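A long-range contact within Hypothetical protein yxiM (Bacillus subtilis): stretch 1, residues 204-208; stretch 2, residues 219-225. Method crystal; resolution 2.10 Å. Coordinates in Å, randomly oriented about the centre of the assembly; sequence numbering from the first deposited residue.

Stretch 1, residues 204-208: NMASG
Stretch 2 219-225: GQLEAIL

This is a small, buried contact in which the N-terminal part of a helix packs against an irregular segment, joined by one glutamine amide and a patch of apolar side chains. It buries 228 Å², both sides summed.

Residues 220-225 are helical, with phi/psi near -60/-45 at Gln 220. Gly 219 is the N-cap. Its phi/psi of 117/-36 would jam a CB against the preceding carbonyl O, so the position calls for glycine. Gly 219 O accepts from Ala 223 N at 2.9 Å, and Leu 225 N donates to Leu 221 O at 2.9 Å.

The other stretch turns at Met 205 (-93/7), then extends through Ala 206 (-64/158) and Ser 207 (-143/148). Ala 206 N donates to Asn 204 OD1 at 3.3 Å, a short-range link across the turn. Asn 204 has chi1 t.

The register is set by Met 205 and Gln 220, whose CA atoms lie 6.6 Å apart. Both CA-to-CB bonds point toward the opposing stretch. Gln 220 has chi1 m (-81°), chi2 t (155°) and chi3 -69°. This brings its amide to the backbone, where Gln 220 NE2 donates to Met 205 O at 2.8 Å and a nearly linear 176°. Gln 220 NE2 also donates to Ser 207 OG at 2.8 Å, but the angle of 138° makes this bond weak. Ser 207 has chi1 p, and its CA-to-CB bond points toward the helix.

Met 205 is selenomethionine, with all three chi angles m (-52°, -52°, -80°). Its folded side chain meets the helix one turn on from Gln 220. Met 205 CE lies 4.1 Å from Ala 223 CB, and Met 205 CG lies 3.9 Å from Ile 224 CG1. These are van der Waals contacts between apolar groups. Ile 224 (chi1 m, chi2 t) leaves its backbone sideways, but its end comes nearer. The CA-to-CB bonds of Ala 206 and Leu 221 point away from the other stretch.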

# COMPACT_ATOMS: atom_id res chain seq x y z
N ASN A 204 1.26 2.84 -2.11
CA ASN A 204 0.24 1.90 -2.56
C ASN A 204 -0.42 1.21 -1.37
O ASN A 204 0.10 0.21 -0.86
CB ASN A 204 0.87 0.86 -3.48
CG ASN A 204 -0.16 0.01 -4.18
OD1 ASN A 204 -1.35 0.10 -3.91
ND2 ASN A 204 0.29 -0.84 -5.10
N MSE A 205 -1.56 1.74 -0.95
CA MSE A 205 -2.30 1.20 0.21
C MSE A 205 -3.36 0.17 -0.15
O MSE A 205 -4.12 -0.25 0.72
CB MSE A 205 -2.95 2.35 0.98
CG MSE A 205 -2.00 3.48 1.36
SE MSE A 205 -0.38 2.86 2.28
CE MSE A 205 -1.11 2.60 4.07
N ALA A 206 -3.42 -0.23 -1.41
CA ALA A 206 -4.40 -1.21 -1.86
C ALA A 206 -4.15 -2.54 -1.17
O ALA A 206 -3.04 -2.80 -0.70
CB ALA A 206 -4.31 -1.37 -3.38
N SER A 207 -5.17 -3.39 -1.11
CA SER A 207 -5.04 -4.70 -0.48
C SER A 207 -5.85 -5.75 -1.23
O SER A 207 -6.91 -5.45 -1.79
CB SER A 207 -5.49 -4.64 0.98
OG SER A 207 -6.86 -4.31 1.08
N GLY A 208 -5.36 -6.98 -1.24
CA GLY A 208 -6.06 -8.05 -1.94
C GLY A 208 -7.47 -8.34 -1.47
O GLY A 208 -7.72 -8.44 -0.26
N GLY A 219 -9.47 0.87 8.21
CA GLY A 219 -8.12 1.39 8.37
C GLY A 219 -7.39 2.00 7.19
O GLY A 219 -6.62 2.96 7.37
N GLN A 220 -7.61 1.48 5.98
CA GLN A 220 -6.92 2.01 4.81
C GLN A 220 -7.23 3.48 4.53
O GLN A 220 -6.32 4.26 4.28
CB GLN A 220 -7.22 1.14 3.59
CG GLN A 220 -6.35 -0.11 3.53
CD GLN A 220 -6.97 -1.24 2.74
OE1 GLN A 220 -7.96 -1.84 3.18
NE2 GLN A 220 -6.39 -1.55 1.59
N LEU A 221 -8.50 3.88 4.58
CA LEU A 221 -8.82 5.28 4.33
C LEU A 221 -8.28 6.16 5.45
O LEU A 221 -7.75 7.25 5.19
CB LEU A 221 -10.32 5.50 4.21
CG LEU A 221 -10.69 6.95 3.88
CD1 LEU A 221 -10.19 7.30 2.48
CD2 LEU A 221 -12.19 7.13 3.97
N GLU A 222 -8.41 5.71 6.69
CA GLU A 222 -7.92 6.48 7.84
C GLU A 222 -6.43 6.76 7.70
O GLU A 222 -5.98 7.87 7.99
CB GLU A 222 -8.17 5.74 9.16
CG GLU A 222 -7.62 6.49 10.37
CD GLU A 222 -7.74 5.72 11.68
OE1 GLU A 222 -8.12 4.53 11.66
OE2 GLU A 222 -7.45 6.31 12.75
N ALA A 223 -5.68 5.75 7.27
CA ALA A 223 -4.23 5.86 7.09
C ALA A 223 -3.87 6.94 6.07
O ALA A 223 -2.87 7.64 6.22
CB ALA A 223 -3.65 4.53 6.65
N ILE A 224 -4.68 7.06 5.02
CA ILE A 224 -4.43 8.05 3.99
C ILE A 224 -4.89 9.45 4.41
O ILE A 224 -4.21 10.43 4.11
CB ILE A 224 -5.14 7.66 2.67
CG1 ILE A 224 -4.54 6.36 2.13
CG2 ILE A 224 -5.00 8.79 1.65
CD1 ILE A 224 -5.26 5.81 0.92
N LEU A 225 -6.03 9.53 5.09
CA LEU A 225 -6.55 10.82 5.55
C LEU A 225 -5.63 11.45 6.59
O LEU A 225 -5.66 12.66 6.81
CB LEU A 225 -7.95 10.64 6.14
CG LEU A 225 -9.04 10.31 5.12
CD1 LEU A 225 -10.33 9.90 5.82
CD2 LEU A 225 -9.26 11.52 4.22